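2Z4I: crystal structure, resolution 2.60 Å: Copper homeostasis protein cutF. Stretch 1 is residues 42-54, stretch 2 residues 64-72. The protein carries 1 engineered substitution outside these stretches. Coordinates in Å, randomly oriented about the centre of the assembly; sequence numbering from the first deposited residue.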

ATOM      1  N   PHE A  42      19.390  -9.508 -23.181  1.00 31.40           N
ATOM      2  CA  PHE A  42      19.949 -10.835 -23.388  1.00 32.37           C
ATOM      3  C   PHE A  42      21.399 -10.758 -23.816  1.00 35.10           C
ATOM      4  O   PHE A  42      21.722 -10.221 -24.886  1.00 35.22           O
ATOM      5  CB  PHE A  42      19.149 -11.562 -24.457  1.00 30.83           C
ATOM      6  CG  PHE A  42      17.727 -11.809 -24.078  1.00 30.01           C
ATOM      7  CD1 PHE A  42      17.339 -13.026 -23.543  1.00 31.83           C
ATOM      8  CD2 PHE A  42      16.774 -10.820 -24.234  1.00 29.98           C
ATOM      9  CE1 PHE A  42      16.018 -13.254 -23.170  1.00 30.78           C
ATOM     10  CE2 PHE A  42      15.456 -11.042 -23.860  1.00 31.91           C
ATOM     11  CZ  PHE A  42      15.082 -12.264 -23.327  1.00 31.15           C
ATOM     12  N   LEU A  43      22.275 -11.303 -22.983  1.00 37.25           N
ATOM     13  CA  LEU A  43      23.694 -11.287 -23.295  1.00 40.47           C
ATOM     14  C   LEU A  43      24.083 -12.626 -23.875  1.00 42.29           C
ATOM     15  O   LEU A  43      24.024 -13.646 -23.198  1.00 43.85           O
ATOM     16  CB  LEU A  43      24.514 -10.970 -22.043  1.00 39.87           C
ATOM     17  CG  LEU A  43      24.312  -9.532 -21.545  1.00 39.50           C
ATOM     18  CD1 LEU A  43      25.194  -9.259 -20.351  1.00 39.52           C
ATOM     19  CD2 LEU A  43      24.638  -8.567 -22.662  1.00 37.28           C
ATOM     20  N   GLU A  44      24.484 -12.613 -25.136  1.00 43.73           N
ATOM     21  CA  GLU A  44      24.843 -13.839 -25.808  1.00 46.28           C
ATOM     22  C   GLU A  44      26.324 -14.218 -25.783  1.00 48.39           C
ATOM     23  O   GLU A  44      27.219 -13.371 -25.670  1.00 48.28           O
ATOM     24  CB  GLU A  44      24.326 -13.791 -27.247  1.00 47.33           C
ATOM     25  CG  GLU A  44      22.833 -13.522 -27.321  1.00 48.07           C
ATOM     26  CD  GLU A  44      22.036 -14.465 -26.441  1.00 49.09           C
ATOM     27  OE1 GLU A  44      21.785 -15.618 -26.854  1.00 47.89           O
ATOM     28  OE2 GLU A  44      21.670 -14.053 -25.320  1.00 51.75           O
ATOM     29  N   LYS A  45      26.553 -15.525 -25.891  1.00 49.32           N
ATOM     30  CA  LYS A  45      27.879 -16.118 -25.888  1.00 48.68           C
ATOM     31  C   LYS A  45      28.778 -15.508 -26.958  1.00 48.12           C
ATOM     32  O   LYS A  45      29.977 -15.325 -26.746  1.00 48.55           O
ATOM     33  CB  LYS A  45      27.756 -17.626 -26.099  1.00 47.83           C
ATOM     34  N   ASP A  46      28.195 -15.189 -28.106  1.00 46.25           N
ATOM     35  CA  ASP A  46      28.972 -14.624 -29.188  1.00 45.39           C
ATOM     36  C   ASP A  46      29.156 -13.120 -29.055  1.00 44.75           C
ATOM     37  O   ASP A  46      29.225 -12.410 -30.056  1.00 45.71           O
ATOM     38  CB  ASP A  46      28.332 -14.973 -30.537  1.00 45.92           C
ATOM     39  CG  ASP A  46      26.935 -14.412 -30.683  1.00 47.22           C
ATOM     40  OD1 ASP A  46      26.262 -14.245 -29.646  1.00 50.44           O
ATOM     41  OD2 ASP A  46      26.506 -14.151 -31.829  1.00 45.32           O
ATOM     42  N   GLY A  47      29.230 -12.638 -27.818  1.00 43.83           N
ATOM     43  CA  GLY A  47      29.454 -11.218 -27.576  1.00 41.35           C
ATOM     44  C   GLY A  47      28.419 -10.233 -28.079  1.00 40.46           C
ATOM     45  O   GLY A  47      28.645  -9.022 -28.096  1.00 40.62           O
ATOM     46  N   THR A  48      27.272 -10.740 -28.501  1.00 40.70           N
ATOM     47  CA  THR A  48      26.206  -9.868 -28.970  1.00 37.91           C
ATOM     48  C   THR A  48      25.093  -9.869 -27.941  1.00 35.21           C
ATOM     49  O   THR A  48      25.002 -10.769 -27.107  1.00 34.59           O
ATOM     50  CB  THR A  48      25.650 -10.344 -30.302  1.00 38.66           C
ATOM     51  OG1 THR A  48      25.373 -11.750 -30.226  1.00 40.57           O
ATOM     52  CG2 THR A  48      26.650 -10.085 -31.403  1.00 39.23           C
ATOM     53  N   TRP A  49      24.255  -8.849 -28.002  1.00 33.80           N
ATOM     54  CA  TRP A  49      23.141  -8.709 -27.083  1.00 32.90           C
ATOM     55  C   TRP A  49      21.918  -8.265 -27.864  1.00 34.56           C
ATOM     56  O   TRP A  49      22.016  -7.745 -28.975  1.00 32.76           O
ATOM     57  CB  TRP A  49      23.443  -7.652 -26.017  1.00 28.80           C
ATOM     58  CG  TRP A  49      23.757  -6.283 -26.587  1.00 26.22           C
ATOM     59  CD1 TRP A  49      24.977  -5.831 -27.009  1.00 25.14           C
ATOM     60  CD2 TRP A  49      22.834  -5.210 -26.819  1.00 22.39           C
ATOM     61  NE1 TRP A  49      24.871  -4.547 -27.487  1.00 23.33           N
ATOM     62  CE2 TRP A  49      23.568  -4.140 -27.379  1.00 22.62           C
ATOM     63  CE3 TRP A  49      21.464  -5.048 -26.607  1.00 21.56           C
ATOM     64  CZ2 TRP A  49      22.972  -2.919 -27.729  1.00 22.04           C
ATOM     65  CZ3 TRP A  49      20.866  -3.828 -26.955  1.00 20.12           C
ATOM     66  CH2 TRP A  49      21.624  -2.784 -27.508  1.00 20.39           C
ATOM     67  N   VAL A  50      20.760  -8.464 -27.255  1.00 37.62           N
ATOM     68  CA  VAL A  50      19.506  -8.068 -27.866  1.00 39.02           C
ATOM     69  C   VAL A  50      18.655  -7.583 -26.713  1.00 37.76           C
ATOM     70  O   VAL A  50      18.601  -8.227 -25.659  1.00 37.94           O
ATOM     71  CB  VAL A  50      18.812  -9.268 -28.579  1.00 40.59           C
ATOM     72  CG1 VAL A  50      18.363 -10.300 -27.552  1.00 39.87           C
ATOM     73  CG2 VAL A  50      17.631  -8.767 -29.408  1.00 41.08           C
HETATM   74  N   MSE A  51      18.027  -6.431 -26.900  1.00 37.14           N
HETATM   75  CA  MSE A  51      17.180  -5.864 -25.870  1.00 38.80           C
HETATM   76  C   MSE A  51      15.775  -5.669 -26.397  1.00 37.85           C
HETATM   77  O   MSE A  51      15.580  -5.307 -27.555  1.00 38.48           O
HETATM   78  CB  MSE A  51      17.724  -4.524 -25.402  1.00 42.01           C
HETATM   79  CG  MSE A  51      16.864  -3.893 -24.336  1.00 46.36           C
HETATM   80 SE   MSE A  51      17.722  -2.370 -23.555  1.00 57.47          SE
HETATM   81  CE  MSE A  51      18.951  -3.329 -22.394  1.00 50.00           C
ATOM     82  N   ASN A  52      14.794  -5.903 -25.541  1.00 36.10           N
ATOM     83  CA  ASN A  52      13.422  -5.749 -25.943  1.00 35.85           C
ATOM     84  C   ASN A  52      12.733  -4.805 -24.987  1.00 36.72           C
ATOM     85  O   ASN A  52      12.882  -4.928 -23.771  1.00 38.02           O
ATOM     86  CB  ASN A  52      12.716  -7.098 -25.908  1.00 35.57           C
ATOM     87  CG  ASN A  52      11.312  -7.038 -26.487  1.00 35.34           C
ATOM     88  OD1 ASN A  52      10.408  -7.704 -25.998  1.00 37.29           O
ATOM     89  ND2 ASN A  52      11.131  -6.255 -27.539  1.00 31.76           N
ATOM     90  N   GLU A  53      11.977  -3.860 -25.529  1.00 35.37           N
ATOM     91  CA  GLU A  53      11.250  -2.936 -24.683  1.00 35.59           C
ATOM     92  C   GLU A  53       9.792  -2.940 -25.084  1.00 35.83           C
ATOM     93  O   GLU A  53       9.480  -2.707 -26.244  1.00 36.19           O
ATOM     94  CB  GLU A  53      11.804  -1.524 -24.823  1.00 36.51           C
ATOM     95  CG  GLU A  53      13.262  -1.389 -24.453  1.00 38.94           C
ATOM     96  CD  GLU A  53      13.743   0.037 -24.575  1.00 40.99           C
ATOM     97  OE1 GLU A  53      14.961   0.237 -24.725  1.00 43.43           O
ATOM     98  OE2 GLU A  53      12.903   0.961 -24.514  1.00 42.39           O
ATOM     99  N   ARG A  54       8.907  -3.209 -24.130  1.00 36.70           N
ATOM    100  CA  ARG A  54       7.477  -3.229 -24.390  1.00 37.70           C
ATOM    101  C   ARG A  54       6.779  -2.208 -23.498  1.00 39.42           C
ATOM    102  O   ARG A  54       7.031  -2.144 -22.305  1.00 40.34           O
ATOM    103  CB  ARG A  54       6.924  -4.616 -24.136  1.00 39.54           C
ATOM    104  CG  ARG A  54       5.483  -4.726 -24.514  1.00 44.96           C
ATOM    105  CD  ARG A  54       4.936  -6.124 -24.340  1.00 49.09           C
ATOM    106  NE  ARG A  54       3.484  -6.043 -24.258  1.00 55.35           N
ATOM    107  CZ  ARG A  54       2.693  -5.686 -25.266  1.00 57.83           C
ATOM    108  NH1 ARG A  54       3.220  -5.389 -26.452  1.00 58.71           N
ATOM    109  NH2 ARG A  54       1.379  -5.584 -25.074  1.00 58.04           N
ATOM    110  N   SER A  64       6.112  -1.843 -28.864  1.00 55.14           N
ATOM    111  CA  SER A  64       7.402  -2.300 -28.378  1.00 51.11           C
ATOM    112  C   SER A  64       8.443  -2.275 -29.489  1.00 49.39           C
ATOM    113  O   SER A  64       8.104  -2.234 -30.666  1.00 49.02           O
ATOM    114  CB  SER A  64       7.276  -3.704 -27.781  1.00 50.27           C
ATOM    115  OG  SER A  64       6.755  -4.619 -28.710  1.00 46.89           O
ATOM    116  N   PHE A  65       9.716  -2.272 -29.116  1.00 47.45           N
ATOM    117  CA  PHE A  65      10.782  -2.259 -30.105  1.00 45.70           C
ATOM    118  C   PHE A  65      12.045  -2.883 -29.525  1.00 43.18           C
ATOM    119  O   PHE A  65      12.359  -2.694 -28.357  1.00 43.86           O
ATOM    120  CB  PHE A  65      11.041  -0.822 -30.576  1.00 49.27           C
ATOM    121  CG  PHE A  65      11.735   0.052 -29.556  1.00 53.80           C
ATOM    122  CD1 PHE A  65      13.132   0.076 -29.467  1.00 55.20           C
ATOM    123  CD2 PHE A  65      10.992   0.860 -28.690  1.00 54.69           C
ATOM    124  CE1 PHE A  65      13.779   0.892 -28.531  1.00 56.66           C
ATOM    125  CE2 PHE A  65      11.627   1.683 -27.747  1.00 55.43           C
ATOM    126  CZ  PHE A  65      13.022   1.699 -27.668  1.00 56.31           C
ATOM    127  N   ALA A  66      12.770  -3.638 -30.335  1.00 40.85           N
ATOM    128  CA  ALA A  66      13.980  -4.284 -29.851  1.00 39.53           C
ATOM    129  C   ALA A  66      15.251  -3.680 -30.429  1.00 39.72           C
ATOM    130  O   ALA A  66      15.232  -2.981 -31.444  1.00 39.58           O
ATOM    131  CB  ALA A  66      13.929  -5.769 -30.153  1.00 37.04           C
ATOM    132  N   SER A  67      16.366  -3.955 -29.773  1.00 38.53           N
ATOM    133  CA  SER A  67      17.634  -3.428 -30.231  1.00 39.63           C
ATOM    134  C   SER A  67      18.713  -4.459 -29.974  1.00 39.19           C
ATOM    135  O   SER A  67      18.564  -5.331 -29.112  1.00 39.03           O
ATOM    136  CB  SER A  67      17.960  -2.109 -29.513  1.00 40.17           C
ATOM    137  OG  SER A  67      17.854  -2.233 -28.106  1.00 42.39           O
ATOM    138  N   TYR A  68      19.792  -4.377 -30.736  1.00 37.37           N
ATOM    139  CA  TYR A  68      20.854  -5.336 -30.558  1.00 37.65           C
ATOM    140  C   TYR A  68      22.164  -4.626 -30.792  1.00 36.81           C
ATOM    141  O   TYR A  68      22.176  -3.443 -31.115  1.00 38.13           O
ATOM    142  CB  TYR A  68      20.671  -6.510 -31.529  1.00 37.67           C
ATOM    143  CG  TYR A  68      21.045  -6.202 -32.951  1.00 36.22           C
ATOM    144  CD1 TYR A  68      22.255  -6.638 -33.477  1.00 36.12           C
ATOM    145  CD2 TYR A  68      20.215  -5.427 -33.755  1.00 37.51           C
ATOM    146  CE1 TYR A  68      22.641  -6.307 -34.775  1.00 37.39           C
ATOM    147  CE2 TYR A  68      20.588  -5.082 -35.061  1.00 38.34           C
ATOM    148  CZ  TYR A  68      21.807  -5.524 -35.559  1.00 39.23           C
ATOM    149  OH  TYR A  68      22.217  -5.140 -36.824  1.00 42.78           O
ATOM    150  N   GLY A  69      23.261  -5.349 -30.615  1.00 35.57           N
ATOM    151  CA  GLY A  69      24.578  -4.772 -30.791  1.00 32.90           C
ATOM    152  C   GLY A  69      25.546  -5.717 -30.121  1.00 31.25           C
ATOM    153  O   GLY A  69      25.174  -6.833 -29.797  1.00 29.50           O
ATOM    154  N   THR A  70      26.778  -5.276 -29.909  1.00 32.60           N
ATOM    155  CA  THR A  70      27.800  -6.110 -29.280  1.00 32.91           C
ATOM    156  C   THR A  70      28.038  -5.563 -27.898  1.00 32.06           C
ATOM    157  O   THR A  70      27.703  -4.423 -27.641  1.00 32.64           O
ATOM    158  CB  THR A  70      29.107  -6.038 -30.069  1.00 33.52           C
ATOM    159  OG1 THR A  70      29.504  -4.669 -30.197  1.00 34.94           O
ATOM    160  CG2 THR A  70      28.916  -6.599 -31.457  1.00 33.92           C
ATOM    161  N   TRP A  71      28.611  -6.358 -27.008  1.00 33.93           N
ATOM    162  CA  TRP A  71      28.870  -5.888 -25.648  1.00 36.70           C
ATOM    163  C   TRP A  71      30.256  -6.275 -25.157  1.00 38.56           C
ATOM    164  O   TRP A  71      30.741  -7.368 -25.442  1.00 38.74           O
ATOM    165  CB  TRP A  71      27.843  -6.469 -24.680  1.00 38.84           C
ATOM    166  CG  TRP A  71      27.782  -7.956 -24.729  1.00 39.84           C
ATOM    167  CD1 TRP A  71      27.048  -8.712 -25.589  1.00 40.32           C
ATOM    168  CD2 TRP A  71      28.554  -8.872 -23.947  1.00 41.70           C
ATOM    169  NE1 TRP A  71      27.316 -10.045 -25.398  1.00 40.99           N
ATOM    170  CE2 TRP A  71      28.239 -10.173 -24.396  1.00 41.17           C
ATOM    171  CE3 TRP A  71      29.488  -8.721 -22.912  1.00 44.41           C
ATOM    172  CZ2 TRP A  71      28.823 -11.320 -23.850  1.00 41.93           C
ATOM    173  CZ3 TRP A  71      30.072  -9.869 -22.365  1.00 45.21           C
ATOM    174  CH2 TRP A  71      29.734 -11.150 -22.839  1.00 43.39           C
ATOM    175  N   ALA A  72      30.888  -5.380 -24.409  1.00 39.56           N
ATOM    176  CA  ALA A  72      32.213  -5.646 -23.863  1.00 41.06           C
ATOM    177  C   ALA A  72      32.099  -5.462 -22.366  1.00 44.58           C
ATOM    178  O   ALA A  72      31.433  -4.543 -21.912  1.00 45.81           O
ATOM    179  CB  ALA A  72      33.211  -4.675 -24.423  1.00 36.25           C
TER

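What joins the two stretches along their length? Strand 48-54 runs antiparallel to strand 64-72, and the backbones do most of the joining. Trp49 N donates to Gly69 O at 2.9 Å and Gly69 N returns a bond to Trp49 O at 3.2 Å; Met51 N reaches Ser67 O at 2.5 Å, and Ser67 N reaches Met51 O at 2.7 Å. Further along, Glu53 N bonds to Phe65 O at 3.1 Å and Phe65 N to Glu53 O at 2.9 Å. Between these pairs the chains draw closer, with CA of Val50 and CA of Tyr68 only 4.1 Å apart, and the carbonyls meet alpha carbons: Tyr68 CA lies 3.1 Å from Trp49 O, and Val50 CA 3.2 Å from Ser67 O.

Where does the large side chain of Trp49 find room? It finds it over Gly69, its partner across the sheet. With chi1 at 58° (p), the indole bends over the neighbouring strand, so that Gly69 O and Tyr68 C lie over one face of the ring. Glycine leaves the hollow that this bump fills: a CB on residue 69 would sit 3.0 Å from Trp49 NE1, a clash. The far side of the indole reaches Ser67, where Trp49 CZ3 comes within 3.6 Å of Ser67 OG, a small side chain that leaves the ring space. At the ring's edge, Trp49 NE1 makes a weak hydrogen bond to Thr70 O at 2.8 Å. Trp49 is buried, and the other stretch covers 104 Å² of it.

How does Trp71 fit against the turn? Its indole, also with chi1 p, slots between Leu43 and Gly47. Leu43 CD2 rests over one face, 3.8 Å from Trp71 CD1 and nearly on the normal of the five-membered ring, while Gly47 O lies over the opposite face. That same oxygen accepts a hydrogen bond from Trp71 N at 2.9 Å, tying the end of the type I turn to the strand. Gly47 suits this position with its positive phi of 62°, a conformation glycine adopts readily. In the plane of the indole, Trp71 NE1 forms two weak hydrogen bonds, to Glu44 O at 3.3 Å and to Thr48 O at 3.0 Å. The two tryptophans meet rim to rim, and Trp49 CD1 packs 3.7 Å from Trp71 CB. Of all the residues here, Trp71 has the largest area covered, 117 Å².

What do the remaining side chains add? Farther along the face that carries Trp49, Glu53 CB lies over the ring of Phe65, so the aliphatic base of a charged residue serves as a floor for an aromatic one; Met51 CB approaches Ser67 OG at 3.5 Å. On the other face the fit is shallower. Thr48 CG2 stands 4.2 Å from Thr70 CG2, Val50 CG2 lies 4.3 Å from Tyr68 CB, and Asn52 ND2 passes 3.9 Å from the small Ala66 CB.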